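Local coordinates for protein DspB (Aggregatibacter actinomycetemcomitans, PDB 1YHT) that probably hydrolyses beta-linked N-acetylglucosamine residues of biofilm polysaccharide, as a family 20 glycoside hydrolase that releases biofilm, at residues Ile81-Asn84 and Lys89-Leu92; Ile234-Tyr239 and Gly305-Arg310. One frame throughout, in Å; residues are numbered along the deposited sequence.

Contact 1 (Ile81-Asn84 and Lys89-Leu92)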
loop_
_atom_site.group_PDB
_atom_site.type_symbol
_atom_site.label_atom_id
_atom_site.label_comp_id
_atom_site.label_asym_id
_atom_site.label_seq_id
_atom_site.Cartn_x
_atom_site.Cartn_y
_atom_site.Cartn_z
ATOM N N ILE A 81 -5.409 20.425 -10.227
ATOM C CA ILE A 81 -4.388 19.615 -9.512
ATOM C C ILE A 81 -3.185 20.493 -9.067
ATOM O O ILE A 81 -2.609 21.225 -9.885
ATOM C CB ILE A 81 -3.993 18.397 -10.360
ATOM C CG1 ILE A 81 -5.200 17.429 -10.370
ATOM C CG2 ILE A 81 -2.718 17.700 -9.809
ATOM C CD1 ILE A 81 -5.050 16.289 -11.321
ATOM N N TYR A 82 -2.862 20.442 -7.775
ATOM C CA TYR A 82 -1.783 21.206 -7.169
ATOM C C TYR A 82 -0.418 20.524 -7.436
ATOM O O TYR A 82 -0.258 19.320 -7.237
ATOM C CB TYR A 82 -2.003 21.365 -5.638
ATOM C CG TYR A 82 -3.239 22.170 -5.300
ATOM C CD1 TYR A 82 -3.216 23.574 -5.288
ATOM C CD2 TYR A 82 -4.435 21.538 -5.025
ATOM C CE1 TYR A 82 -4.366 24.318 -4.995
ATOM C CE2 TYR A 82 -5.603 22.272 -4.755
ATOM C CZ TYR A 82 -5.547 23.642 -4.721
ATOM O OH TYR A 82 -6.694 24.317 -4.466
ATOM N N ILE A 83 0.556 21.330 -7.860
ATOM C CA ILE A 83 1.891 20.883 -8.161
ATOM C C ILE A 83 2.862 21.545 -7.198
ATOM O O ILE A 83 2.927 22.754 -7.117
ATOM C CB ILE A 83 2.274 21.248 -9.597
ATOM C CG1 ILE A 83 1.313 20.584 -10.615
ATOM C CG2 ILE A 83 3.755 20.908 -9.877
ATOM C CD1 ILE A 83 1.367 19.136 -10.733
ATOM N N ASN A 84 3.625 20.745 -6.471
ATOM C CA ASN A 84 4.644 21.305 -5.586
ATOM C C ASN A 84 5.747 21.917 -6.477
ATOM O O ASN A 84 6.377 21.193 -7.210
ATOM C CB ASN A 84 5.205 20.198 -4.675
ATOM C CG ASN A 84 6.316 20.702 -3.745
ATOM O OD1 ASN A 84 7.113 21.562 -4.135
ATOM N ND2 ASN A 84 6.364 20.183 -2.525
ATOM N N LYS A 89 5.965 17.780 -8.487
ATOM C CA LYS A 89 5.041 16.610 -8.431
ATOM C C LYS A 89 3.707 17.021 -7.840
ATOM O O LYS A 89 3.683 17.983 -7.090
ATOM C CB LYS A 89 5.607 15.558 -7.499
ATOM C CG LYS A 89 6.888 14.976 -7.891
ATOM C CD LYS A 89 6.826 14.434 -9.284
ATOM C CE LYS A 89 7.975 13.445 -9.481
ATOM N NZ LYS A 89 8.424 13.524 -10.899
ATOM N N PRO A 90 2.607 16.310 -8.201
ATOM C CA PRO A 90 1.273 16.629 -7.708
ATOM C C PRO A 90 0.940 16.148 -6.312
ATOM O O PRO A 90 1.522 15.188 -5.830
ATOM C CB PRO A 90 0.361 15.946 -8.717
ATOM C CG PRO A 90 1.172 14.751 -9.181
ATOM C CD PRO A 90 2.568 15.245 -9.228
ATOM N N PHE A 91 0.027 16.850 -5.653
ATOM C CA PHE A 91 -0.510 16.331 -4.393
ATOM C C PHE A 91 -1.949 16.735 -4.217
ATOM O O PHE A 91 -2.425 17.742 -4.775
ATOM C CB PHE A 91 0.366 16.749 -3.223
ATOM C CG PHE A 91 0.395 18.230 -2.986
ATOM C CD1 PHE A 91 -0.494 18.806 -2.074
ATOM C CD2 PHE A 91 1.308 19.051 -3.641
ATOM C CE1 PHE A 91 -0.465 20.182 -1.815
ATOM C CE2 PHE A 91 1.334 20.416 -3.383
ATOM C CZ PHE A 91 0.435 20.978 -2.475
ATOM N N LEU A 92 -2.677 15.932 -3.451
ATOM C CA LEU A 92 -4.082 16.233 -3.135
ATOM C C LEU A 92 -4.106 17.230 -2.022
ATOM O O LEU A 92 -3.463 17.020 -0.980
ATOM C CB LEU A 92 -4.838 14.955 -2.730
ATOM C CG LEU A 92 -5.071 13.951 -3.843
ATOM C CD1 LEU A 92 -5.508 12.582 -3.286
ATOM C CD2 LEU A 92 -6.054 14.472 -4.915
HETATM O O HOH W 1 -4.269 18.341 -6.527
#

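Contact 2 (Ile234-Tyr239 and Gly305-Arg310)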
loop_
_atom_site.group_PDB
_atom_site.type_symbol
_atom_site.label_atom_id
_atom_site.label_comp_id
_atom_site.label_asym_id
_atom_site.label_seq_id
_atom_site.Cartn_x
_atom_site.Cartn_y
_atom_site.Cartn_z
ATOM N N ILE A 234 -2.254 -8.666 7.965
ATOM C CA ILE A 234 -1.264 -8.834 6.923
ATOM C C ILE A 234 -1.857 -8.748 5.508
ATOM O O ILE A 234 -2.861 -9.438 5.195
ATOM C CB ILE A 234 -0.520 -10.157 7.069
ATOM C CG1 ILE A 234 0.052 -10.342 8.521
ATOM C CG2 ILE A 234 0.541 -10.277 5.980
ATOM C CD1 ILE A 234 0.660 -9.117 9.106
ATOM N N THR A 235 -1.238 -7.902 4.679
ATOM C CA THR A 235 -1.496 -7.862 3.231
ATOM C C THR A 235 -0.417 -8.666 2.506
ATOM O O THR A 235 0.710 -8.198 2.307
ATOM C CB THR A 235 -1.634 -6.360 2.701
ATOM O OG1 THR A 235 -0.461 -5.580 2.981
ATOM C CG2 THR A 235 -2.772 -5.720 3.371
ATOM N N TYR A 236 -0.763 -9.915 2.165
ATOM C CA TYR A 236 0.182 -10.953 1.720
ATOM C C TYR A 236 0.276 -11.003 0.211
ATOM O O TYR A 236 -0.647 -11.519 -0.467
ATOM C CB TYR A 236 -0.230 -12.362 2.246
ATOM C CG TYR A 236 0.934 -13.335 2.280
ATOM C CD1 TYR A 236 1.539 -13.701 3.492
ATOM C CD2 TYR A 236 1.503 -13.823 1.108
ATOM C CE1 TYR A 236 2.674 -14.555 3.534
ATOM C CE2 TYR A 236 2.598 -14.674 1.135
ATOM C CZ TYR A 236 3.172 -15.076 2.360
ATOM O OH TYR A 236 4.302 -15.927 2.388
ATOM N N TRP A 237 1.370 -10.469 -0.324
ATOM C CA TRP A 237 1.495 -10.271 -1.768
ATOM C C TRP A 237 2.361 -11.284 -2.520
ATOM O O TRP A 237 2.111 -11.565 -3.685
ATOM C CB TRP A 237 1.952 -8.880 -2.092
ATOM C CG TRP A 237 3.343 -8.530 -1.733
ATOM C CD1 TRP A 237 3.823 -8.229 -0.503
ATOM C CD2 TRP A 237 4.441 -8.410 -2.630
ATOM N NE1 TRP A 237 5.152 -7.935 -0.569
ATOM C CE2 TRP A 237 5.566 -8.046 -1.864
ATOM C CE3 TRP A 237 4.583 -8.577 -4.008
ATOM C CZ2 TRP A 237 6.813 -7.814 -2.428
ATOM C CZ3 TRP A 237 5.835 -8.342 -4.593
ATOM C CH2 TRP A 237 6.935 -7.969 -3.804
ATOM N N SER A 238 3.390 -11.789 -1.839
ATOM C CA SER A 238 4.283 -12.779 -2.428
ATOM C C SER A 238 5.065 -13.509 -1.326
ATOM O O SER A 238 5.499 -12.889 -0.338
ATOM C CB SER A 238 5.261 -12.070 -3.347
ATOM O OG SER A 238 6.064 -12.998 -4.043
ATOM N N TYR A 239 5.282 -14.805 -1.527
ATOM C CA TYR A 239 6.159 -15.599 -0.664
ATOM C C TYR A 239 7.606 -15.135 -0.736
ATOM O O TYR A 239 8.359 -15.287 0.223
ATOM C CB TYR A 239 6.077 -17.077 -1.090
ATOM C CG TYR A 239 6.252 -18.171 -0.039
ATOM C CD1 TYR A 239 5.977 -19.494 -0.382
ATOM C CD2 TYR A 239 6.727 -17.921 1.257
ATOM C CE1 TYR A 239 6.123 -20.533 0.510
ATOM C CE2 TYR A 239 6.909 -18.992 2.171
ATOM C CZ TYR A 239 6.605 -20.299 1.763
ATOM O OH TYR A 239 6.715 -21.376 2.602
ATOM N N GLY A 305 -8.249 -18.691 -2.324
ATOM C CA GLY A 305 -7.289 -19.577 -1.681
ATOM C C GLY A 305 -5.973 -19.753 -2.404
ATOM O O GLY A 305 -5.023 -20.374 -1.884
ATOM N N VAL A 306 -5.915 -19.226 -3.609
ATOM C CA VAL A 306 -4.746 -19.245 -4.398
ATOM C C VAL A 306 -3.967 -18.018 -3.994
ATOM O O VAL A 306 -4.349 -16.901 -4.359
ATOM C CB VAL A 306 -5.067 -19.253 -5.870
ATOM C CG1 VAL A 306 -3.775 -19.199 -6.733
ATOM C CG2 VAL A 306 -5.874 -20.521 -6.244
ATOM N N TRP A 307 -2.871 -18.242 -3.245
ATOM C CA TRP A 307 -2.069 -17.135 -2.655
ATOM C C TRP A 307 -0.646 -17.099 -3.164
ATOM O O TRP A 307 -0.036 -16.041 -3.156
ATOM C CB TRP A 307 -2.026 -17.230 -1.138
ATOM C CG TRP A 307 -1.354 -18.469 -0.670
ATOM C CD1 TRP A 307 -1.921 -19.699 -0.522
ATOM C CD2 TRP A 307 0.024 -18.617 -0.302
ATOM N NE1 TRP A 307 -0.983 -20.600 -0.086
ATOM C CE2 TRP A 307 0.219 -19.964 0.061
ATOM C CE3 TRP A 307 1.109 -17.747 -0.256
ATOM C CZ2 TRP A 307 1.462 -20.461 0.463
ATOM C CZ3 TRP A 307 2.347 -18.240 0.149
ATOM C CH2 TRP A 307 2.510 -19.587 0.502
ATOM N N ASP A 308 -0.096 -18.246 -3.578
ATOM C CA ASP A 308 1.324 -18.343 -3.930
ATOM C C ASP A 308 1.516 -18.194 -5.450
ATOM O O ASP A 308 1.726 -19.188 -6.195
ATOM C CB ASP A 308 1.946 -19.632 -3.367
ATOM C CG ASP A 308 3.408 -19.826 -3.750
ATOM O OD1 ASP A 308 4.114 -18.872 -4.115
ATOM O OD2 ASP A 308 3.864 -20.980 -3.706
ATOM N N GLY A 309 1.462 -16.940 -5.902
ATOM C CA GLY A 309 1.541 -16.624 -7.325
ATOM C C GLY A 309 0.529 -17.465 -8.089
ATOM O O GLY A 309 -0.627 -17.595 -7.661
ATOM N N ARG A 310 0.961 -18.055 -9.204
ATOM C CA ARG A 310 0.103 -19.015 -9.928
ATOM C C ARG A 310 0.081 -20.427 -9.391
ATOM O O ARG A 310 -0.654 -21.263 -9.947
ATOM C CB ARG A 310 0.370 -19.049 -11.442
ATOM C CG ARG A 310 1.831 -19.191 -11.880
ATOM C CD ARG A 310 1.889 -19.478 -13.414
ATOM N NE ARG A 310 0.967 -20.555 -13.785
ATOM C CZ ARG A 310 -0.044 -20.455 -14.660
ATOM N NH1 ARG A 310 -0.267 -19.320 -15.309
ATOM N NH2 ARG A 310 -0.831 -21.516 -14.897
HETATM O O HOH W 2 0.262 -13.725 -1.972
HETATM O O HOH W 3 2.252 -14.295 -4.703
HETATM O O HOH W 4 4.251 -16.013 -3.859
#

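Contact 1 (Ile81-Asn84 and Lys89-Leu92)
Y82 sets its CB over one face of the F91 ring, 4.2 Å from the ring centroid, a CH-pi contact displaced toward the rim. F91 reaches this place because its CG sits between the backbone N and the carbonyl carbon (chi1 65°), which turns the ring back over the partner strand; N84 N then lies at the ring's edge. On the other face of the hairpin, P90 is met by I83, whose CD1 comes within 3.9 Å of P90 CB, and at its flank by I81, whose CG2 lies 3.7 Å from P90 CB. Two main-chain bonds tie the strands, F91 N to Y82 O (2.9 Å) and N84 N to K89 O (2.8 Å). A water accepts from Y82 N and donates to F91 O. Further out, N84 OD1 receives the N-H groups of Y86 and T87 in the turn, and ND2 reaches Q69. The hairpin joins strand 75-76 in a small antiparallel sheet, apart from the parallel barrel strands. P90 falls at a non-hydrogen-bonded position across from I83, where its missing N-H costs the pairing nothing; the direct bonds flank it, and the water stands in where Y82 N and F91 O are too far apart to bond.

Contact 2 (Ile234-Tyr239 and Gly305-Arg310)
W307 presents the edge of its six-membered ring to the face of Y236, offset from the centre, with the planes at 89° and the centroids 5.4 Å apart. The nearest atoms are Y236 CE2 and W307 CE3, at 3.7 Å. Over one face of the Y239 ring comes W307 CH2, 3.6 Å from Y239 CD1; these planes are inclined at 57°, an oblique meeting that completes a cluster of three aromatic side chains. One face of the W307 indole carries D308 CB, over its centre, and D308 OD2 lies at the edge of the Y239 ring, near its plane. At the edge of the Y236 ring, in plane, sits a water. W307 turns its six-membered ring toward both tyrosines, with CG lodged between its backbone N and carbonyl carbon (chi1 63°), whereas Y236 extends its ring with CG opposite the backbone N. In the TIM-barrel fold of this family 20 hydrolase, strand 233-236 is one of the parallel barrel strands, and the cluster joins its C-terminal end to the loop between helix 287-301 and strand 324-329. L259 of helix 259-264 touches both Y236 and W307, and Y236 OH bonds to V257 O. Three waters bridge the segments, two of them from backbone to backbone: the water at the Y236 edge lies 2.8 Å from Y236 O and 2.6 Å from W307 O, and a second links W237 O to G309 N. The third accepts from Y239 N and donates to the carboxylate oxygen D308 OD1 (2.9 Å). D308 is further held by a salt bridge from OD1 to R253 and a hydrogen bond from OD2 to N314, which together fix the carboxylate's rotation beside Y239.

Contact 1 and contact 2 lie on opposite sides of the chain's centre, their centres 34 Å apart and their nearest atoms about 20 Å apart, and they share no strand or helix. Contact 1 is local and only partly buried: a short hairpin, closed by a four-residue connection, whose strands bond directly through their main chains. Contact 2 is buried and joins parts far apart in sequence, the end of a barrel strand with its following loop, and the loop before strand 324-329. There the side chains supply the direct packing through aromatic rings, while waters bridge main chain to main chain and, in one case, to a carboxylate. One water also serves contact 1, but as a supplement to direct strand pairing.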